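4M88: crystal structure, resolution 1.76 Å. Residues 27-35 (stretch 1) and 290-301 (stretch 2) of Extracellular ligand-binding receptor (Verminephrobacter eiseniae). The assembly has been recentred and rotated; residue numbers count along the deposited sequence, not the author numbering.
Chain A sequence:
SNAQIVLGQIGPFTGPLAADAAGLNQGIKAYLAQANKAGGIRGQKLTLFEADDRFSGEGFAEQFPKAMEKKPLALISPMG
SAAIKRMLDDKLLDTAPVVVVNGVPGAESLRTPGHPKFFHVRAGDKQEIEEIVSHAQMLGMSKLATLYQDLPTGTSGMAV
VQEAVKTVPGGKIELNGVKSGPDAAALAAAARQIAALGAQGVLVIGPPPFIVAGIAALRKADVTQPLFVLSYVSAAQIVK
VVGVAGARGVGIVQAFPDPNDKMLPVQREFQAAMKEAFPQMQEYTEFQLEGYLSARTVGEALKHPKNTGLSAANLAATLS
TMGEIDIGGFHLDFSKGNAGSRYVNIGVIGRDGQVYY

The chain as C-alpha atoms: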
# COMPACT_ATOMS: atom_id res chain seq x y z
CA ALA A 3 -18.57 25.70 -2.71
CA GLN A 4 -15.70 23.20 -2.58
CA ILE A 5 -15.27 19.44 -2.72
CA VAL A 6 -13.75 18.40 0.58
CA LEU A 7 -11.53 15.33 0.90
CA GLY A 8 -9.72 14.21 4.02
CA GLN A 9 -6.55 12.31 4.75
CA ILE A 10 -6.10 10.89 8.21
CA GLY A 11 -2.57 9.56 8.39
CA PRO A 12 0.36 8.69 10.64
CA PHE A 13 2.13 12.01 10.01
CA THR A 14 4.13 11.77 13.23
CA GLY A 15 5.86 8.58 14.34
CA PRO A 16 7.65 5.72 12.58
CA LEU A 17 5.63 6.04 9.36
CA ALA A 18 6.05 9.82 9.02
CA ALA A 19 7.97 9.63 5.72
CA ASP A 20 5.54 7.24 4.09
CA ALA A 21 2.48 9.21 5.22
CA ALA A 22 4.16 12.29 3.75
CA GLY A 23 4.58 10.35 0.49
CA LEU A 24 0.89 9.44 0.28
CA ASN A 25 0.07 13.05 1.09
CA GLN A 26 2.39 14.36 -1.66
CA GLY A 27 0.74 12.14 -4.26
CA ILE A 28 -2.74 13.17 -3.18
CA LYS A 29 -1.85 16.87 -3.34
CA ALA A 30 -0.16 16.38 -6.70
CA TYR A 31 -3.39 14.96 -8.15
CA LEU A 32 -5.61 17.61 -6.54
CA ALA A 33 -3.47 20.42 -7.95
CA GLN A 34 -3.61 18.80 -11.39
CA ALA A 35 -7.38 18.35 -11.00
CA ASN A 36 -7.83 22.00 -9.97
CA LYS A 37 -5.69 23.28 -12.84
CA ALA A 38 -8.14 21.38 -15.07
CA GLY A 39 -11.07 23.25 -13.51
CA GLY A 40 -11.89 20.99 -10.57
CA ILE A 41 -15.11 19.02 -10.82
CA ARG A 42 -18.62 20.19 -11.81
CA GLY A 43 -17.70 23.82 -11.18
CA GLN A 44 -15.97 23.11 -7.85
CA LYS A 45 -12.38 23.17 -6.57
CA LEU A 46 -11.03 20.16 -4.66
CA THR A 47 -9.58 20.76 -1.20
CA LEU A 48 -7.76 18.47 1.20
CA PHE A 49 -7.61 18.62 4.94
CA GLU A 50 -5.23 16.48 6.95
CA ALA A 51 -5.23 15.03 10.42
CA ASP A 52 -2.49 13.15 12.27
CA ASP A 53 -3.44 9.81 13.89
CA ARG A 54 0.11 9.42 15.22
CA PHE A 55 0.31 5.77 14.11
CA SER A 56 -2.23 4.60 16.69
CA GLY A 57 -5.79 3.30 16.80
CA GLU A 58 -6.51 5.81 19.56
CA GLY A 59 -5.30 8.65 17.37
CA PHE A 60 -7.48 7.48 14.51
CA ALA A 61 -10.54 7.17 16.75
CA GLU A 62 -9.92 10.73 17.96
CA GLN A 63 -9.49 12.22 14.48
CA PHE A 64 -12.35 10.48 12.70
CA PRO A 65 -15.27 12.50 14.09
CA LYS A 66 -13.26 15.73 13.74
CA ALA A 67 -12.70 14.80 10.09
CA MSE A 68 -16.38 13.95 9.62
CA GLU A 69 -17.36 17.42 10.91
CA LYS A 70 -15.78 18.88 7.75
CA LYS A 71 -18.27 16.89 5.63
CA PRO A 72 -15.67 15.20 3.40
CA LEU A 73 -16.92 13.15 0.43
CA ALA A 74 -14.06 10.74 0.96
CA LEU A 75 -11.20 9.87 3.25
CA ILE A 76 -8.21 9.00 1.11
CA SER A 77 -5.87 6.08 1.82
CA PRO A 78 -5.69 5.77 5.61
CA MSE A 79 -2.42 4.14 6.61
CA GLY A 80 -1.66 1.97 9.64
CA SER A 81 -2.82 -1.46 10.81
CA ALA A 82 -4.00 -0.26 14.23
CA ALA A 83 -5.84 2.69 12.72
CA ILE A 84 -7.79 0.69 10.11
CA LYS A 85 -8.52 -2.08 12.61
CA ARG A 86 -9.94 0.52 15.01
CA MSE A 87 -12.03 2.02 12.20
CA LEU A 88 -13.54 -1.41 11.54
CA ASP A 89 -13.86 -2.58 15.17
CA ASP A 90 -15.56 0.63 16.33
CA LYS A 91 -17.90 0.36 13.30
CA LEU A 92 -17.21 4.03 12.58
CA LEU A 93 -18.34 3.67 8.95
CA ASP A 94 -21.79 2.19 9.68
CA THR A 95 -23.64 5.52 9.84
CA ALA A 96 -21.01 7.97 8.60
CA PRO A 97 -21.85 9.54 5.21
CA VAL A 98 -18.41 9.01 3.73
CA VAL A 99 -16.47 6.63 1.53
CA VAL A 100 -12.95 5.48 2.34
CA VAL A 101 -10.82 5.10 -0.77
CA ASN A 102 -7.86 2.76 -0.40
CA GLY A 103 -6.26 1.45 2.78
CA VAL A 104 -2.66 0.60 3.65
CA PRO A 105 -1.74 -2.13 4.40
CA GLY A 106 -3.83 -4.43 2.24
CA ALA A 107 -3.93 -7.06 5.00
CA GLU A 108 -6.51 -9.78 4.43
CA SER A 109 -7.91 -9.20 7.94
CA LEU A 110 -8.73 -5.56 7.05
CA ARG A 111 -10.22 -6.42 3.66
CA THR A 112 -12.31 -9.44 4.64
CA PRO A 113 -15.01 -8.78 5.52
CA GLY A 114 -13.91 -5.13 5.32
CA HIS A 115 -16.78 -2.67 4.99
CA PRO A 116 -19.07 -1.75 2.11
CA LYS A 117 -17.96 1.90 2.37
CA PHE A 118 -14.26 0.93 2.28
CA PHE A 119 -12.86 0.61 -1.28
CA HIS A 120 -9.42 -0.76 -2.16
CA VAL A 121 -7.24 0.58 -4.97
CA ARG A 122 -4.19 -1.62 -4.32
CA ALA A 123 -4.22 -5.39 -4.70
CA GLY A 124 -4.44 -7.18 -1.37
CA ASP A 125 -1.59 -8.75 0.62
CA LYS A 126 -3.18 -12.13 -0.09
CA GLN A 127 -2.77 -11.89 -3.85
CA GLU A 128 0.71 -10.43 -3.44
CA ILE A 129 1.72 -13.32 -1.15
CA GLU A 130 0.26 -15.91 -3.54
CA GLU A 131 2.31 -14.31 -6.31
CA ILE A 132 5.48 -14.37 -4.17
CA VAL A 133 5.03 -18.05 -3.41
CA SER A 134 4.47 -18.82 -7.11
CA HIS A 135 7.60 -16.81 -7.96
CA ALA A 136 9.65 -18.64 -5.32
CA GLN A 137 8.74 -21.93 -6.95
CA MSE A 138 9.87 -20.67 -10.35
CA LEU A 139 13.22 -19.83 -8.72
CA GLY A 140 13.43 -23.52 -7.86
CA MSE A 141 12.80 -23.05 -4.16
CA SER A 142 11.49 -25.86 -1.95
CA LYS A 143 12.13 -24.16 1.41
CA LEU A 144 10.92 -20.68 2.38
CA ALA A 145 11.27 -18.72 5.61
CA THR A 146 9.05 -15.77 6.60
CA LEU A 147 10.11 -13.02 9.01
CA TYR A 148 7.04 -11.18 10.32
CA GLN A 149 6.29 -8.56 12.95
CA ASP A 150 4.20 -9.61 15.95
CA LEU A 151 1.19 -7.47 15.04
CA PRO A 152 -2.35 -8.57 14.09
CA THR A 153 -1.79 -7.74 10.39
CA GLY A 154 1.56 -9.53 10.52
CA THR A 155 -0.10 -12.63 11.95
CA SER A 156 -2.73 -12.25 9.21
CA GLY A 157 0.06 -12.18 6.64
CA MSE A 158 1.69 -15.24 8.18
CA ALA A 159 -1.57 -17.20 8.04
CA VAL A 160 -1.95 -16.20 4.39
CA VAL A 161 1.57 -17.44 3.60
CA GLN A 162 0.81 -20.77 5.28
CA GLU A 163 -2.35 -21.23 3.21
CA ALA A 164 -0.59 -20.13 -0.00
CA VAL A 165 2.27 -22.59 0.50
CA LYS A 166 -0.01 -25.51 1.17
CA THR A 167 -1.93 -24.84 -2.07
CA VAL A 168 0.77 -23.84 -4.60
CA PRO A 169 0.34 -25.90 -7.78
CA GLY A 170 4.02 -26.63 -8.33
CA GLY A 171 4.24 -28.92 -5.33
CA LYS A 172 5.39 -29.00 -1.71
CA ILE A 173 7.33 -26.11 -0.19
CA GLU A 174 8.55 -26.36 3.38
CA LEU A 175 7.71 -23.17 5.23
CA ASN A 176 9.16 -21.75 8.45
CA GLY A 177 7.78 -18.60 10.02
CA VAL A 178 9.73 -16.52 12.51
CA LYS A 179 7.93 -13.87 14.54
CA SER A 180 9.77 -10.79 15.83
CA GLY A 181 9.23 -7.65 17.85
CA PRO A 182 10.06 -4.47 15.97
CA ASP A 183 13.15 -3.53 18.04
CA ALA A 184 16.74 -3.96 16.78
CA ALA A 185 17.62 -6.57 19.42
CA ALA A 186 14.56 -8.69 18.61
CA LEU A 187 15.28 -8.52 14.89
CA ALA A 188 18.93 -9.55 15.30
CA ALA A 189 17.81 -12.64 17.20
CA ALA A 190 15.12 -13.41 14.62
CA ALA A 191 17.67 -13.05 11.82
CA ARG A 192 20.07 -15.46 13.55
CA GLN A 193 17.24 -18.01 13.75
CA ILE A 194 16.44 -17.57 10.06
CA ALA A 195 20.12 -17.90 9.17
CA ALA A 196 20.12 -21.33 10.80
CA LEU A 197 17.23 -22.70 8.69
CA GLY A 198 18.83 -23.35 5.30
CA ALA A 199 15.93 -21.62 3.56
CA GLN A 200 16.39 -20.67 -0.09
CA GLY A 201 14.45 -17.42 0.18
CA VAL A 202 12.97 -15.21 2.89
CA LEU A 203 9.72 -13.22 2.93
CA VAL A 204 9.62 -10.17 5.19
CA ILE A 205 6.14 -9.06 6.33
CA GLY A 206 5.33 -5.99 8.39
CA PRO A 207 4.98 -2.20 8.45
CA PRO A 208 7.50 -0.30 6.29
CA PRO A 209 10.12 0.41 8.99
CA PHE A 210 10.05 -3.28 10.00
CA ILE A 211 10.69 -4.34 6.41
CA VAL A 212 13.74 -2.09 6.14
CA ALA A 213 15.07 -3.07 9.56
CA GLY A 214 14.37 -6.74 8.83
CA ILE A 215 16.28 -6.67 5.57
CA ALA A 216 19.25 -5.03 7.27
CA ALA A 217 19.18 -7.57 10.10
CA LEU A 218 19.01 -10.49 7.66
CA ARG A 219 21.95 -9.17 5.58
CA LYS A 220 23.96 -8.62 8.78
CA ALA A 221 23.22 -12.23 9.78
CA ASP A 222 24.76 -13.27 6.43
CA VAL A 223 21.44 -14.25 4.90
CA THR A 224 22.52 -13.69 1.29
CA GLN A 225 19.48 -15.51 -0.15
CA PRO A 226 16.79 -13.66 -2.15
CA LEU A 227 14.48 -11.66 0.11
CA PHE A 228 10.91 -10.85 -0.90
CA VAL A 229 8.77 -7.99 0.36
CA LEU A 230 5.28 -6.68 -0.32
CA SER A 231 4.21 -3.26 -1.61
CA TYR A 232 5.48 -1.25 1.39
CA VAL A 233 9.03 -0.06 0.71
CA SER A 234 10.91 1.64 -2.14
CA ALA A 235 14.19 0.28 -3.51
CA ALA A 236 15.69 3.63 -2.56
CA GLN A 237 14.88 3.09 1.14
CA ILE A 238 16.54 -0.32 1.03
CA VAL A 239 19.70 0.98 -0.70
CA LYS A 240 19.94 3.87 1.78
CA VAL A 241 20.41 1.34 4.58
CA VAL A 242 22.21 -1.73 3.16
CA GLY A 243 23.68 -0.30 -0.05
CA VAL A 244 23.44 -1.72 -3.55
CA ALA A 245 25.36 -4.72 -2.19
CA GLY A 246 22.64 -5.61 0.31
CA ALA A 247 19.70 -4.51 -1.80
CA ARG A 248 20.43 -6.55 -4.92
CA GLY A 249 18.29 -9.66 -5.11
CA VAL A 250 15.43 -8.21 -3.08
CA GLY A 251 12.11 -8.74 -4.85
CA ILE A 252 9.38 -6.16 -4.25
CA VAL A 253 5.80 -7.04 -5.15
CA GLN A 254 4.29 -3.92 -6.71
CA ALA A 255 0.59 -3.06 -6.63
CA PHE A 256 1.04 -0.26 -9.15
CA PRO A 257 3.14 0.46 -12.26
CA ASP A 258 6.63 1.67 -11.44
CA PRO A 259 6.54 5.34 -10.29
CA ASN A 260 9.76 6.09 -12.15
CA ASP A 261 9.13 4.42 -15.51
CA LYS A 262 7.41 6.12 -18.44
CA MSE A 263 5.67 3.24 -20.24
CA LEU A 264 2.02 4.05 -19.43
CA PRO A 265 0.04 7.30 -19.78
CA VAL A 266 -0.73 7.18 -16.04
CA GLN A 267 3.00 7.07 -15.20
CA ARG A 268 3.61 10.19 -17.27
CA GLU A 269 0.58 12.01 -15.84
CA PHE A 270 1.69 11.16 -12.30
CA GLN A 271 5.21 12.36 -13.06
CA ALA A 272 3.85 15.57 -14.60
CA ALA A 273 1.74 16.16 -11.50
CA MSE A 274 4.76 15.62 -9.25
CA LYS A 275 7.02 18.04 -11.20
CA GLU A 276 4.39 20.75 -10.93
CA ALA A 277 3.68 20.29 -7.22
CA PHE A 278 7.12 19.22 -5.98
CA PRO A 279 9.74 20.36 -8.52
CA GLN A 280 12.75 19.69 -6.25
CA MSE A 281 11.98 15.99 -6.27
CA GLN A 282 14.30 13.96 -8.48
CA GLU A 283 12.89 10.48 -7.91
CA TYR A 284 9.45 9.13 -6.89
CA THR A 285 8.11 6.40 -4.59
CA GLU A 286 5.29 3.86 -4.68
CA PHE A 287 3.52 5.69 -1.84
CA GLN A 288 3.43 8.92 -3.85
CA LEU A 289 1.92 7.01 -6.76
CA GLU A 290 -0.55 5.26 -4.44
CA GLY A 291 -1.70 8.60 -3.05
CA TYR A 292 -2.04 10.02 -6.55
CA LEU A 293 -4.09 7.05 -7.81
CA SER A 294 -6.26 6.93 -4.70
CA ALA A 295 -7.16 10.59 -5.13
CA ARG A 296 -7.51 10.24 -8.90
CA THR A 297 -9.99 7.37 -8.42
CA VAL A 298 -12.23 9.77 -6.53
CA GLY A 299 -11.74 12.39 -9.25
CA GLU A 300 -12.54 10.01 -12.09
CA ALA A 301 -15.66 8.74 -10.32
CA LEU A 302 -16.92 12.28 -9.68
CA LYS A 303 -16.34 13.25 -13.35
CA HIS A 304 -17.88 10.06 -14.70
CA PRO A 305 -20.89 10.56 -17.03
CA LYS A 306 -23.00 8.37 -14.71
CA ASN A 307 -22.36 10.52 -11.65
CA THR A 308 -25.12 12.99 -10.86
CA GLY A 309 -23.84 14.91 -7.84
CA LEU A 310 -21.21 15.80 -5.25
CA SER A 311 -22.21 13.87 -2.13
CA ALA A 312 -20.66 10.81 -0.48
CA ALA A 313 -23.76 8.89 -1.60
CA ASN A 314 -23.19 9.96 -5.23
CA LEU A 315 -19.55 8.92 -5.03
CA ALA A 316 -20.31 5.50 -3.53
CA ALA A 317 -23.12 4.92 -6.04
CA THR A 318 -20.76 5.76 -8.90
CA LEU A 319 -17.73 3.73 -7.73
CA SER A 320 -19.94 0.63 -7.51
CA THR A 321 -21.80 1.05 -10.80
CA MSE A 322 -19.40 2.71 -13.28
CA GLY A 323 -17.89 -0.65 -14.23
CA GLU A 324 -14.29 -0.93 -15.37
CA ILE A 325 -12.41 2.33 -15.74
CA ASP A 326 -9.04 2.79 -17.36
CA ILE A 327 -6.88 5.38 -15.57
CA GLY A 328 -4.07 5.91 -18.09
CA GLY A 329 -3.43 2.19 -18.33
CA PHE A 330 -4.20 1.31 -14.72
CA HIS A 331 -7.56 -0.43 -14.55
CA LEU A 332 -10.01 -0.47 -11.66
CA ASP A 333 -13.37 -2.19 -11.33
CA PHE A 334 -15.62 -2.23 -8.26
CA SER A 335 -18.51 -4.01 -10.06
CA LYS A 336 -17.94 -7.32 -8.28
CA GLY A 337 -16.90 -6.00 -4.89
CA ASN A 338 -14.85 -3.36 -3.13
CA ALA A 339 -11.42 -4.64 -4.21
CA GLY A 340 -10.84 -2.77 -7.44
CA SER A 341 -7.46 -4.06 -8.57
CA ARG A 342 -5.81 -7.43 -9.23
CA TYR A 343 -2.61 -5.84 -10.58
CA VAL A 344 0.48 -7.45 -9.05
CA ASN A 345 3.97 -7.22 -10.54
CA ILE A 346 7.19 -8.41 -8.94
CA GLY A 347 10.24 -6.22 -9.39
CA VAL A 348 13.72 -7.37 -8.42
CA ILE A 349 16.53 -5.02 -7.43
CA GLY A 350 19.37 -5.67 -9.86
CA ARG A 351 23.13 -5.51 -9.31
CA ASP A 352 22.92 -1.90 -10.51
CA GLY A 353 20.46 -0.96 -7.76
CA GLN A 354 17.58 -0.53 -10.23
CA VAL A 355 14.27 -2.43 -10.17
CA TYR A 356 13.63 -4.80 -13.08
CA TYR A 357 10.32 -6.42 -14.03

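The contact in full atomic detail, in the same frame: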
# COMPACT_ATOMS: atom_id res chain seq x y z
N GLY A 27 1.41 12.65 -3.07
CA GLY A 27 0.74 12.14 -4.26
C GLY A 27 -0.69 12.64 -4.34
O GLY A 27 -1.19 12.97 -5.42
N ILE A 28 -1.36 12.68 -3.20
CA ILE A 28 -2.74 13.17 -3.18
C ILE A 28 -2.77 14.64 -3.59
O ILE A 28 -3.57 15.03 -4.45
CB ILE A 28 -3.36 13.00 -1.78
CG1 ILE A 28 -3.55 11.52 -1.44
CG2 ILE A 28 -4.70 13.72 -1.68
CD1 ILE A 28 -3.85 11.28 0.05
N LYS A 29 -1.88 15.45 -3.02
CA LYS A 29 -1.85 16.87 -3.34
C LYS A 29 -1.49 17.11 -4.80
O LYS A 29 -2.03 18.02 -5.44
CB LYS A 29 -0.83 17.60 -2.46
CG LYS A 29 -1.26 17.73 -1.03
CD LYS A 29 -0.13 18.35 -0.24
CE LYS A 29 -0.60 18.82 1.11
NZ LYS A 29 0.53 19.12 2.02
N ALA A 30 -0.57 16.30 -5.31
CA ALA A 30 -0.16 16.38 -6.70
C ALA A 30 -1.37 16.16 -7.61
O ALA A 30 -1.57 16.92 -8.56
CB ALA A 30 0.95 15.38 -7.02
N TYR A 31 -2.19 15.16 -7.33
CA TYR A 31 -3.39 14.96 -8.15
C TYR A 31 -4.36 16.13 -8.01
O TYR A 31 -4.86 16.66 -9.03
CB TYR A 31 -4.13 13.66 -7.84
CG TYR A 31 -5.43 13.64 -8.60
CD1 TYR A 31 -5.45 13.45 -9.98
CD2 TYR A 31 -6.65 13.87 -7.96
CE1 TYR A 31 -6.64 13.47 -10.70
CE2 TYR A 31 -7.84 13.90 -8.67
CZ TYR A 31 -7.83 13.70 -10.03
OH TYR A 31 -9.02 13.71 -10.74
N LEU A 32 -4.66 16.53 -6.78
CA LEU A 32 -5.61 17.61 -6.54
C LEU A 32 -5.22 18.91 -7.24
O LEU A 32 -6.08 19.61 -7.78
CB LEU A 32 -5.81 17.85 -5.04
CG LEU A 32 -6.42 16.66 -4.30
CD1 LEU A 32 -6.75 17.05 -2.88
CD2 LEU A 32 -7.66 16.13 -5.02
N ALA A 33 -3.93 19.24 -7.24
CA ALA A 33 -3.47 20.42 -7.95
C ALA A 33 -3.68 20.29 -9.46
O ALA A 33 -4.06 21.26 -10.13
CB ALA A 33 -1.98 20.70 -7.62
N GLN A 34 -3.42 19.10 -9.98
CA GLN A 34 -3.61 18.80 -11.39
C GLN A 34 -5.11 18.91 -11.69
O GLN A 34 -5.52 19.55 -12.67
CB GLN A 34 -3.07 17.39 -11.68
CG GLN A 34 -2.82 17.04 -13.15
CD GLN A 34 -2.21 15.64 -13.35
OE1 GLN A 34 -2.74 14.63 -12.87
NE2 GLN A 34 -1.09 15.57 -14.08
N ALA A 35 -5.92 18.31 -10.83
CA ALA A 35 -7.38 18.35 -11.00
C ALA A 35 -7.91 19.78 -10.97
O ALA A 35 -8.77 20.15 -11.77
CB ALA A 35 -8.07 17.51 -9.93
N GLU A 290 0.66 5.78 -5.08
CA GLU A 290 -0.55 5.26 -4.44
C GLU A 290 -1.47 6.40 -4.02
O GLU A 290 -2.69 6.30 -4.18
CB GLU A 290 -0.19 4.41 -3.21
CG GLU A 290 -1.39 3.74 -2.57
CD GLU A 290 -1.04 2.44 -1.87
OE1 GLU A 290 0.17 2.17 -1.63
OE2 GLU A 290 -1.97 1.66 -1.57
N GLY A 291 -0.89 7.47 -3.49
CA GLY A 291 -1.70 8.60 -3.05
C GLY A 291 -2.33 9.28 -4.26
O GLY A 291 -3.50 9.65 -4.25
N TYR A 292 -1.54 9.42 -5.32
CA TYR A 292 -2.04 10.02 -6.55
C TYR A 292 -3.20 9.21 -7.13
O TYR A 292 -4.24 9.77 -7.49
CB TYR A 292 -0.88 10.15 -7.54
CG TYR A 292 -1.29 10.63 -8.92
CD1 TYR A 292 -1.31 11.98 -9.22
CD2 TYR A 292 -1.67 9.72 -9.91
CE1 TYR A 292 -1.67 12.42 -10.49
CE2 TYR A 292 -2.04 10.15 -11.18
CZ TYR A 292 -2.05 11.50 -11.46
OH TYR A 292 -2.42 11.94 -12.70
N LEU A 293 -3.04 7.89 -7.21
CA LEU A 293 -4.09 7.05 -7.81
C LEU A 293 -5.33 6.95 -6.92
O LEU A 293 -6.45 6.81 -7.42
CB LEU A 293 -3.54 5.65 -8.12
CG LEU A 293 -2.58 5.60 -9.30
CD1 LEU A 293 -1.92 4.23 -9.46
CD2 LEU A 293 -3.28 6.00 -10.59
N SER A 294 -5.13 7.02 -5.61
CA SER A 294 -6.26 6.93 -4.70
C SER A 294 -7.11 8.18 -4.87
O SER A 294 -8.34 8.09 -4.97
CB SER A 294 -5.79 6.77 -3.25
OG SER A 294 -5.12 5.53 -3.08
N ALA A 295 -6.46 9.33 -4.92
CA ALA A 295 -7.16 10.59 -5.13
C ALA A 295 -7.76 10.65 -6.53
O ALA A 295 -8.89 11.10 -6.72
CB ALA A 295 -6.22 11.78 -4.89
N ARG A 296 -7.01 10.19 -7.53
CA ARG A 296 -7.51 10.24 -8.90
C ARG A 296 -8.74 9.34 -9.11
O ARG A 296 -9.61 9.64 -9.92
CB ARG A 296 -6.42 9.89 -9.90
CG ARG A 296 -6.89 10.04 -11.33
CD ARG A 296 -5.73 10.17 -12.30
NE ARG A 296 -6.21 10.15 -13.67
CZ ARG A 296 -5.41 10.14 -14.73
NH1 ARG A 296 -4.09 10.15 -14.56
NH2 ARG A 296 -5.94 10.10 -15.95
N THR A 297 -8.81 8.24 -8.37
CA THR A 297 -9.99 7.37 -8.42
C THR A 297 -11.24 8.15 -8.01
O THR A 297 -12.28 8.05 -8.67
CB THR A 297 -9.80 6.20 -7.46
OG1 THR A 297 -8.74 5.39 -7.96
CG2 THR A 297 -11.07 5.36 -7.36
N VAL A 298 -11.13 8.93 -6.94
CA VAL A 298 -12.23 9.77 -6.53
C VAL A 298 -12.58 10.79 -7.62
O VAL A 298 -13.75 10.97 -7.95
CB VAL A 298 -11.93 10.50 -5.22
CG1 VAL A 298 -13.01 11.53 -4.94
CG2 VAL A 298 -11.84 9.50 -4.07
N GLY A 299 -11.55 11.42 -8.18
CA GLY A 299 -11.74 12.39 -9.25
C GLY A 299 -12.42 11.79 -10.46
O GLY A 299 -13.36 12.36 -11.01
N GLU A 300 -11.94 10.63 -10.90
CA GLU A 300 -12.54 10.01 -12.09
C GLU A 300 -13.98 9.57 -11.84
O GLU A 300 -14.82 9.67 -12.73
CB GLU A 300 -11.69 8.84 -12.61
CG GLU A 300 -10.26 9.23 -13.02
CD GLU A 300 -10.18 10.17 -14.22
OE1 GLU A 300 -11.19 10.35 -14.94
OE2 GLU A 300 -9.08 10.73 -14.46
N ALA A 301 -14.28 9.10 -10.63
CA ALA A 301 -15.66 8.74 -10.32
C ALA A 301 -16.55 9.99 -10.35
O ALA A 301 -17.65 9.96 -10.88
CB ALA A 301 -15.75 8.06 -8.95
O HOH W 1 -8.73 13.43 -13.36

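This is a close helix-helix packing, tight where two glycines meet and then filled by a tyrosine knob, with one direct hydrogen bond between side chains across it. The helix axes approach to 6.9 Å and their N-to-C directions differ by 44°; together the two stretches bury 451 Å².

The tightest point is backbone against backbone. Gly 27 C lies 3.7 Å from Gly 291 C, and the CA atoms of Gly 27 and Tyr 292 are 4.2 Å apart. Lack of a side chain is what permits this: a CB built ideally on Gly 27 would lie 2.8 Å from Tyr 292 N, a clash, and one on Gly 291 would be tight, 3.3 Å from Ile 28 N. The proximity also brings Tyr 292 CA to 3.3 Å from Gly 27 O, a CA-H...O contact with an angle of 129° at the hydrogen. Beside it, Ile 28 points sideways, placing CG1 3.4 Å from Gly 291 O and CG2 4.0 Å from Ala 295 CB.

Further along, Tyr 31 points toward the partner helix with chi1 in t and sits as a knob among Tyr 292, Ala 295, Arg 296 and Gly 299. It has the largest covered area of any residue here, 112 Å². Arg 296 CA stands 3.6 Å from the ring centroid and 8° off its normal, a CH-pi contact over one face. The small Ala 295 lets the ring come close, with its CB 3.7 Å from Tyr 31 CD2. Gly 299 makes room for the hydroxyl: Tyr 31 OH is 3.4 Å from Gly 299 CA, and an ideal CB there would be 1.9 Å from that oxygen. Toward Tyr 292 the ring presents its edge to the other ring's face, with centroids 5.7 Å apart and planes at 85°.

Polar groups complete the contact. Tyr 292 OH donates to Gln 34 OE1 at 2.7 Å; Gln 34 reaches it with chi1 and chi2 both t, while its NE2 is satisfied elsewhere in the structure. Within the second helix, Arg 296 NH1 adds a weak hydrogen bond to Tyr 292 OH at 3.1 Å (N-H...acceptor angle 126°), and Arg 296 NE forms a salt bridge with Glu 300 OE2 at 3.0 Å. That carboxylate oxygen also accepts from water 1, whose O is 2.9 Å from Glu 300 OE2 and 2.7 Å from Tyr 31 OH, so the buried tyrosine hydroxyl gains a water-mediated link to the opposing helix.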